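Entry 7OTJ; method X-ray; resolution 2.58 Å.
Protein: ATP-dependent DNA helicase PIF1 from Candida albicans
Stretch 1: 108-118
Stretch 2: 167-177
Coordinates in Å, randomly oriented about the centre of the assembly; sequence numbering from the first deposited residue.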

# COMPACT_ATOMS: atom_id res chain seq x y z
N GLU A 108 -0.58 -1.66 -8.55
CA GLU A 108 -1.96 -1.58 -8.07
C GLU A 108 -2.72 -0.46 -8.78
O GLU A 108 -3.30 0.44 -8.16
CB GLU A 108 -1.99 -1.40 -6.55
CG GLU A 108 -1.39 -2.56 -5.78
CD GLU A 108 -2.18 -3.86 -5.92
OE1 GLU A 108 -1.73 -4.89 -5.38
OE2 GLU A 108 -3.26 -3.86 -6.56
N ILE A 109 -2.71 -0.54 -10.11
CA ILE A 109 -3.32 0.48 -10.94
C ILE A 109 -4.83 0.55 -10.75
O ILE A 109 -5.44 1.57 -11.09
CB ILE A 109 -2.96 0.19 -12.41
CG1 ILE A 109 -3.26 1.39 -13.31
CG2 ILE A 109 -3.66 -1.07 -12.89
CD1 ILE A 109 -2.41 2.59 -13.03
N SER A 110 -5.44 -0.49 -10.17
CA SER A 110 -6.90 -0.53 -10.09
C SER A 110 -7.45 0.61 -9.24
O SER A 110 -8.53 1.13 -9.52
CB SER A 110 -7.38 -1.88 -9.54
OG SER A 110 -7.13 -2.02 -8.15
N MET A 111 -6.70 1.03 -8.23
CA MET A 111 -7.12 2.08 -7.31
C MET A 111 -6.70 3.48 -7.77
O MET A 111 -6.90 4.44 -7.03
CB MET A 111 -6.58 1.81 -5.90
CG MET A 111 -7.39 0.78 -5.10
SD MET A 111 -6.83 0.42 -3.41
CE MET A 111 -5.34 -0.51 -3.73
N VAL A 112 -6.11 3.60 -8.96
CA VAL A 112 -5.75 4.90 -9.51
C VAL A 112 -6.92 5.45 -10.31
O VAL A 112 -7.41 4.79 -11.23
CB VAL A 112 -4.49 4.81 -10.38
CG1 VAL A 112 -4.16 6.19 -10.94
CG2 VAL A 112 -3.33 4.26 -9.57
N ASP A 113 -7.36 6.66 -9.97
CA ASP A 113 -8.49 7.27 -10.65
C ASP A 113 -8.07 7.77 -12.04
O ASP A 113 -6.99 8.33 -12.21
CB ASP A 113 -9.04 8.43 -9.82
CG ASP A 113 -10.20 9.15 -10.50
OD1 ASP A 113 -10.88 8.52 -11.34
OD2 ASP A 113 -10.44 10.34 -10.20
N GLY A 114 -8.94 7.55 -13.02
CA GLY A 114 -8.66 7.99 -14.37
C GLY A 114 -8.58 9.50 -14.51
O GLY A 114 -7.87 10.01 -15.38
N HIS A 115 -9.30 10.23 -13.66
CA HIS A 115 -9.16 11.68 -13.69
C HIS A 115 -7.81 12.10 -13.14
O HIS A 115 -7.19 13.05 -13.65
CB HIS A 115 -10.29 12.34 -12.89
CG HIS A 115 -11.65 12.06 -13.44
ND1 HIS A 115 -12.04 12.45 -14.70
CD2 HIS A 115 -12.71 11.42 -12.89
CE1 HIS A 115 -13.29 12.07 -14.91
NE2 HIS A 115 -13.72 11.44 -13.82
N LEU A 116 -7.31 11.40 -12.12
CA LEU A 116 -5.96 11.67 -11.65
C LEU A 116 -4.95 11.39 -12.74
O LEU A 116 -4.00 12.16 -12.95
CB LEU A 116 -5.66 10.83 -10.41
CG LEU A 116 -4.34 11.15 -9.71
CD1 LEU A 116 -4.45 12.46 -8.94
CD2 LEU A 116 -3.92 10.01 -8.81
N LEU A 117 -5.14 10.29 -13.47
CA LEU A 117 -4.20 9.90 -14.51
C LEU A 117 -4.17 10.92 -15.65
O LEU A 117 -3.12 11.16 -16.25
CB LEU A 117 -4.55 8.51 -15.03
CG LEU A 117 -3.42 7.84 -15.81
CD1 LEU A 117 -2.24 7.52 -14.89
CD2 LEU A 117 -3.93 6.60 -16.53
N ASN A 118 -5.33 11.52 -15.97
CA ASN A 118 -5.39 12.55 -17.00
C ASN A 118 -4.65 13.81 -16.58
O ASN A 118 -3.99 14.46 -17.41
CB ASN A 118 -6.84 12.88 -17.34
CG ASN A 118 -7.48 11.84 -18.25
OD1 ASN A 118 -6.79 11.13 -18.97
ND2 ASN A 118 -8.81 11.77 -18.24
N VAL A 167 -17.27 6.65 -10.35
CA VAL A 167 -16.08 5.81 -10.40
C VAL A 167 -15.55 5.84 -11.84
O VAL A 167 -16.21 5.36 -12.77
CB VAL A 167 -16.37 4.38 -9.94
CG1 VAL A 167 -15.10 3.55 -9.94
CG2 VAL A 167 -17.00 4.38 -8.56
N PHE A 168 -14.37 6.43 -12.02
CA PHE A 168 -13.73 6.59 -13.32
C PHE A 168 -12.47 5.74 -13.33
O PHE A 168 -11.43 6.14 -12.78
CB PHE A 168 -13.43 8.07 -13.59
CG PHE A 168 -13.11 8.37 -15.01
CD1 PHE A 168 -14.03 8.09 -16.02
CD2 PHE A 168 -11.89 8.93 -15.36
CE1 PHE A 168 -13.73 8.37 -17.34
CE2 PHE A 168 -11.59 9.22 -16.68
CZ PHE A 168 -12.51 8.94 -17.67
N PHE A 169 -12.56 4.54 -13.90
CA PHE A 169 -11.42 3.63 -13.88
C PHE A 169 -10.27 4.17 -14.73
O PHE A 169 -10.45 4.99 -15.63
CB PHE A 169 -11.83 2.24 -14.36
CG PHE A 169 -12.70 1.49 -13.39
CD1 PHE A 169 -14.08 1.54 -13.50
CD2 PHE A 169 -12.14 0.73 -12.38
CE1 PHE A 169 -14.89 0.85 -12.60
CE2 PHE A 169 -12.94 0.03 -11.48
CZ PHE A 169 -14.31 0.09 -11.60
N ALA A 170 -9.07 3.64 -14.46
CA ALA A 170 -7.89 4.13 -15.16
C ALA A 170 -7.96 3.83 -16.65
O ALA A 170 -7.55 4.66 -17.47
CB ALA A 170 -6.63 3.52 -14.56
N PHE A 171 -8.50 2.66 -17.02
CA PHE A 171 -8.57 2.26 -18.42
C PHE A 171 -9.57 3.07 -19.23
O PHE A 171 -9.65 2.87 -20.45
CB PHE A 171 -8.90 0.77 -18.54
CG PHE A 171 -10.16 0.34 -17.82
CD1 PHE A 171 -11.41 0.55 -18.39
CD2 PHE A 171 -10.09 -0.30 -16.59
CE1 PHE A 171 -12.56 0.14 -17.73
CE2 PHE A 171 -11.23 -0.72 -15.94
CZ PHE A 171 -12.47 -0.50 -16.51
N GLU A 172 -10.34 3.95 -18.60
CA GLU A 172 -11.26 4.81 -19.32
C GLU A 172 -10.65 6.16 -19.68
O GLU A 172 -11.19 6.85 -20.55
CB GLU A 172 -12.53 5.06 -18.49
CG GLU A 172 -13.15 3.83 -17.86
CD GLU A 172 -14.37 4.17 -17.02
OE1 GLU A 172 -15.38 4.61 -17.60
OE2 GLU A 172 -14.30 4.03 -15.78
N SER A 173 -9.60 6.56 -18.98
CA SER A 173 -9.02 7.88 -19.19
C SER A 173 -8.46 8.02 -20.61
O SER A 173 -7.98 7.06 -21.21
CB SER A 173 -7.92 8.16 -18.17
OG SER A 173 -6.78 7.34 -18.38
N SER A 174 -8.52 9.25 -21.12
CA SER A 174 -7.84 9.53 -22.38
C SER A 174 -6.34 9.28 -22.25
O SER A 174 -5.71 8.81 -23.20
CB SER A 174 -8.11 10.97 -22.81
OG SER A 174 -7.48 11.26 -24.04
N ALA A 175 -5.78 9.53 -21.07
CA ALA A 175 -4.36 9.27 -20.85
C ALA A 175 -4.03 7.81 -21.09
O ALA A 175 -3.08 7.49 -21.81
CB ALA A 175 -3.96 9.68 -19.43
N TRP A 176 -4.82 6.91 -20.51
CA TRP A 176 -4.59 5.48 -20.68
C TRP A 176 -4.61 5.09 -22.15
O TRP A 176 -3.72 4.38 -22.63
CB TRP A 176 -5.66 4.70 -19.91
CG TRP A 176 -5.51 3.22 -19.95
CD1 TRP A 176 -5.93 2.38 -20.94
CD2 TRP A 176 -4.94 2.40 -18.93
NE1 TRP A 176 -5.63 1.08 -20.60
CE2 TRP A 176 -5.02 1.06 -19.37
CE3 TRP A 176 -4.35 2.66 -17.68
CZ2 TRP A 176 -4.54 -0.00 -18.62
CZ3 TRP A 176 -3.88 1.60 -16.94
CH2 TRP A 176 -3.98 0.29 -17.41
N LYS A 177 -5.62 5.56 -22.89
CA LYS A 177 -5.82 5.08 -24.25
C LYS A 177 -4.72 5.53 -25.20
O LYS A 177 -4.40 4.82 -26.15
CB LYS A 177 -7.19 5.52 -24.76
CG LYS A 177 -8.33 5.06 -23.87
CD LYS A 177 -9.69 5.47 -24.41
CE LYS A 177 -10.81 5.04 -23.47
NZ LYS A 177 -12.14 5.49 -23.95
O HOH W 1 -8.73 2.41 -12.34

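Where two chain segments must approach closely, a glycine often marks the spot, and in PIF1 Gly-114 does so at the first turn of a helix: its CA lies 4.0 Å from the CA of Ala-170. A CB here would point toward the other stretch and clash with Phe-169 O and Phe-168 CD2. The bare backbone instead lets Gly-114 N donate an almost straight hydrogen bond to Phe-168 O, at 2.9 Å.

The residues around Gly-114 add local order and cross-contacts. Within its own stretch, Asp-113 caps the helix through a weak bond from His-115 N to Asp-113 OD1 (3.3 Å); across the contact, the His-115 ring forms an offset stack on Phe-168, centroids 4.0 Å apart and planes 16° from parallel. One turn on, Asn-118 OD1 accepts from Ala-175 N at 2.8 Å, so a side chain of one helix satisfies a backbone amide in the first turn of the other. That second helix has its own cap, Ser-173 OG, which accepts from Trp-176 N (2.9 Å) while donating to Ala-170 O.

Apolar side chains add a further set of contacts. Ile-109 CG1 meets the edge of the indole at Trp-176 CZ3 (3.7 Å), and Leu-117 packs against Ala-175 and Trp-176. A water completes the joint, donating to Ser-110 O and Val-112 O and accepting from Ala-170 N.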